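Local coordinates for protein Two-component sensor histidine kinase (Nostoc sp., PDB 6OZB) that binds the linear tetrapyrrole phycoerythrobilin in its GAF domain and probably acts as a phytochrome-type light sensor feeding a two-component histidine kinase pathway, at residues V52-F57 with G164-H169. The protein carries 1 engineered substitution. Sequence-based numbering, arbitrary orientation.
With PEB (phycoerythrobilin), chain F.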
loop_
_atom_site.group_PDB
_atom_site.type_symbol
_atom_site.label_atom_id
_atom_site.label_comp_id
_atom_site.label_asym_id
_atom_site.label_seq_id
_atom_site.Cartn_x
_atom_site.Cartn_y
_atom_site.Cartn_z
ATOM N N VAL C 52 12.894 13.409 -18.722
ATOM C CA VAL C 52 12.083 12.377 -19.367
ATOM C C VAL C 52 12.948 11.750 -20.440
ATOM O O VAL C 52 13.646 12.454 -21.159
ATOM C CB VAL C 52 10.795 12.942 -19.961
ATOM C CG1 VAL C 52 10.047 11.910 -20.793
ATOM C CG2 VAL C 52 9.908 13.440 -18.833
ATOM N N MET C 53 12.926 10.424 -20.510
ATOM C CA MET C 53 13.756 9.668 -21.456
ATOM C C MET C 53 12.949 8.587 -22.133
ATOM O O MET C 53 11.986 8.080 -21.562
ATOM C CB MET C 53 14.930 9.037 -20.739
ATOM C CG MET C 53 15.789 10.031 -20.008
ATOM S SD MET C 53 17.009 9.187 -19.005
ATOM C CE MET C 53 15.945 8.426 -17.814
ATOM N N ILE C 54 13.347 8.236 -23.354
ATOM C CA ILE C 54 12.865 7.010 -23.959
ATOM C C ILE C 54 14.061 6.068 -24.057
ATOM O O ILE C 54 15.151 6.439 -24.524
ATOM C CB ILE C 54 12.190 7.281 -25.310
ATOM C CG1 ILE C 54 10.893 8.046 -25.032
ATOM C CG2 ILE C 54 11.927 5.960 -26.054
ATOM C CD1 ILE C 54 10.045 8.312 -26.196
ATOM N N TYR C 55 13.851 4.875 -23.534
ATOM C CA TYR C 55 14.859 3.834 -23.391
ATOM C C TYR C 55 14.494 2.726 -24.372
ATOM O O TYR C 55 13.366 2.285 -24.369
ATOM C CB TYR C 55 14.858 3.336 -21.939
ATOM C CG TYR C 55 15.886 2.341 -21.558
ATOM C CD1 TYR C 55 17.213 2.709 -21.331
ATOM C CD2 TYR C 55 15.533 1.025 -21.352
ATOM C CE1 TYR C 55 18.146 1.780 -20.962
ATOM C CE2 TYR C 55 16.454 0.104 -20.961
ATOM C CZ TYR C 55 17.763 0.475 -20.773
ATOM O OH TYR C 55 18.691 -0.465 -20.383
ATOM N N LYS C 56 15.427 2.292 -25.203
ATOM C CA LYS C 56 15.129 1.277 -26.210
ATOM C C LYS C 56 15.905 0.003 -25.883
ATOM O O LYS C 56 17.129 0.036 -25.665
ATOM C CB LYS C 56 15.485 1.794 -27.599
ATOM C CG LYS C 56 15.083 0.845 -28.766
ATOM C CD LYS C 56 15.682 1.375 -30.073
ATOM C CE LYS C 56 15.188 0.652 -31.336
ATOM N NZ LYS C 56 15.208 -0.803 -31.191
ATOM N N PHE C 57 15.205 -1.127 -25.837
ATOM C CA PHE C 57 15.856 -2.396 -25.501
ATOM C C PHE C 57 16.628 -2.972 -26.688
ATOM O O PHE C 57 16.189 -2.879 -27.834
ATOM C CB PHE C 57 14.855 -3.433 -25.017
ATOM C CG PHE C 57 14.334 -3.170 -23.645
ATOM C CD1 PHE C 57 15.138 -3.377 -22.539
ATOM C CD2 PHE C 57 13.040 -2.713 -23.449
ATOM C CE1 PHE C 57 14.668 -3.120 -21.254
ATOM C CE2 PHE C 57 12.563 -2.465 -22.180
ATOM C CZ PHE C 57 13.388 -2.662 -21.073
ATOM N N GLY C 164 10.596 -0.797 -25.462
ATOM C CA GLY C 164 11.307 0.219 -24.688
ATOM C C GLY C 164 10.522 0.678 -23.488
ATOM O O GLY C 164 9.553 0.020 -23.101
ATOM N N LEU C 165 10.952 1.798 -22.913
ATOM C CA LEU C 165 10.301 2.401 -21.742
ATOM C C LEU C 165 10.202 3.894 -21.926
ATOM O O LEU C 165 11.150 4.515 -22.437
ATOM C CB LEU C 165 11.104 2.133 -20.453
ATOM C CG LEU C 165 11.515 0.693 -20.123
ATOM C CD1 LEU C 165 12.445 0.602 -18.916
ATOM C CD2 LEU C 165 10.265 -0.151 -19.882
ATOM N N LEU C 166 9.095 4.470 -21.459
ATOM C CA LEU C 166 9.007 5.906 -21.213
ATOM C C LEU C 166 9.316 6.126 -19.734
ATOM O O LEU C 166 8.644 5.551 -18.860
ATOM C CB LEU C 166 7.634 6.446 -21.560
ATOM C CG LEU C 166 7.350 7.911 -21.274
ATOM C CD1 LEU C 166 8.248 8.772 -22.150
ATOM C CD2 LEU C 166 5.885 8.208 -21.528
ATOM N N VAL C 167 10.366 6.893 -19.467
ATOM C CA VAL C 167 10.888 7.077 -18.110
ATOM C C VAL C 167 10.846 8.546 -17.688
ATOM O O VAL C 167 11.362 9.409 -18.389
ATOM C CB VAL C 167 12.324 6.596 -17.978
ATOM C CG1 VAL C 167 12.800 6.656 -16.524
ATOM C CG2 VAL C 167 12.464 5.184 -18.455
ATOM N N SER C 168 10.253 8.822 -16.532
ATOM C CA SER C 168 10.147 10.176 -16.009
ATOM C C SER C 168 10.812 10.241 -14.637
ATOM O O SER C 168 10.364 9.568 -13.719
ATOM C CB SER C 168 8.674 10.565 -15.914
ATOM O OG SER C 168 8.482 11.866 -15.357
ATOM N N HIS C 169 11.889 11.019 -14.530
ATOM C CA HIS C 169 12.653 11.196 -13.287
ATOM C C HIS C 169 12.476 12.605 -12.738
ATOM O O HIS C 169 12.432 13.575 -13.503
ATOM C CB HIS C 169 14.145 11.015 -13.496
ATOM C CG HIS C 169 14.586 9.600 -13.719
ATOM N ND1 HIS C 169 15.867 9.284 -14.132
ATOM C CD2 HIS C 169 13.940 8.424 -13.561
ATOM C CE1 HIS C 169 15.990 7.970 -14.215
ATOM N NE2 HIS C 169 14.837 7.426 -13.867
HETATM C CHC PEB F . 16.152 0.472 -14.522
HETATM N NC PEB F . 15.204 -1.018 -12.711
HETATM C C1C PEB F . 14.010 -1.526 -12.302
HETATM C C2C PEB F . 13.006 -1.070 -13.120
HETATM C C3C PEB F . 13.580 -0.260 -14.076
HETATM C C4C PEB F . 14.967 -0.238 -13.808
HETATM C CMC PEB F . 12.750 0.393 -15.166
HETATM C CAC PEB F . 11.503 -1.461 -12.922
HETATM C CBC PEB F . 10.895 -0.704 -11.753
HETATM C CGC PEB F . 10.559 0.692 -12.208
HETATM O O1C PEB F . 9.770 0.834 -13.185
HETATM O O2C PEB F . 11.043 1.705 -11.619
HETATM N ND PEB F . 15.150 2.680 -14.681
HETATM C C1D PEB F . 15.718 1.496 -15.449
HETATM C C2D PEB F . 16.879 2.067 -16.116
HETATM C C3D PEB F . 17.047 3.397 -15.798
HETATM C C4D PEB F . 16.019 3.861 -14.941
HETATM C CMD PEB F . 17.857 1.220 -16.975
HETATM C CAD PEB F . 18.263 4.233 -16.238
HETATM C CBD PEB F . 18.058 5.514 -16.675
HETATM O OD PEB F . 15.845 4.985 -14.494
HETATM N NA PEB F . 19.233 -2.810 -10.267
HETATM C C1A PEB F . 20.607 -2.511 -10.477
HETATM C C2A PEB F . 21.453 -3.593 -9.859
HETATM C C3A PEB F . 20.504 -4.619 -9.260
HETATM C C4A PEB F . 19.097 -4.062 -9.552
HETATM C CMA PEB F . 22.457 -4.219 -10.878
HETATM C CBA PEB F . 21.993 -5.417 -7.321
HETATM O OA PEB F . 21.006 -1.533 -11.088
HETATM C CHA PEB F . 17.964 -4.657 -9.083
HETATM C CAA PEB F . 20.606 -4.910 -7.760
HETATM N NB PEB F . 16.133 -3.214 -10.459
HETATM C C1B PEB F . 16.560 -4.165 -9.425
HETATM C C2B PEB F . 15.422 -4.672 -8.696
HETATM C C3B PEB F . 14.261 -4.042 -9.249
HETATM C C4B PEB F . 14.667 -3.122 -10.370
HETATM C CHB PEB F . 13.735 -2.413 -11.087
HETATM C CMB PEB F . 15.483 -5.666 -7.581
HETATM C CAB PEB F . 12.832 -4.256 -8.797
HETATM C CBB PEB F . 12.446 -3.139 -7.852
HETATM C CGB PEB F . 11.065 -3.527 -7.321
HETATM O O1B PEB F . 10.101 -3.567 -8.142
HETATM O O2B PEB F . 10.915 -3.827 -6.112
#
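Met53 and His169 meet beside the D ring of phycoerythrobilin. Bent at its last torsion (chi3 -67°), the Met53 chain brings CE to 3.6 Å from His169 CE1, and the same methyl touches Val167 CG1 and the bilin side-chain carbon CBD. His169 NE2 gives a weak, bent hydrogen bond to the D-ring carbonyl OD (2.7 Å, 126° at the hydrogen), with OD at the edge of the imidazole, near its plane. Farther along the sheet face that carries Met53 and Val167, Leu165 and Tyr55 lie side by side, Leu165 CD1 4.0 Å from Tyr55 CD2. Leu165 CD1 also reaches the bilin methyl CMC, while Tyr55 CZ approaches the methyl CMD at 3.9 Å. Phe57, its CG beside its own backbone N (chi1 -73°), brings its ring against the neighbouring strand obliquely, at Gly164 and Leu165: CD2 lies 3.6 Å from Gly164 CA, CE2 touches Leu165 CG, and one face takes Tyr55 CD2 near the rim. An alanine at Phe57 would probably open a gap beside Gly164 and leave Leu165 and the Tyr55 ring freer to shift beside the chromophore. Four backbone hydrogen bonds set this register, a reciprocal pair between Met53 and Val167 and another between Tyr55 and Leu165. On the reverse face, Leu166 CD1 packs against Val52 CG1 (3.9 Å) and Ile54 CG1, and helices 32-47 and 178-201 cover this apolar layer. Ser168 OG and Thr49 OG1 are hydrogen-bonded to each other; Arg51 NH2 is hydrogen-bonded to His169 ND1, helping to fix the imidazole whose edge meets the bilin carbonyl. Strands 51-57 and 161-170 are thus adjacent antiparallel strands in the central sheet of a GAF domain, with helices against one face and the bilin pocket of a phytochrome against the other.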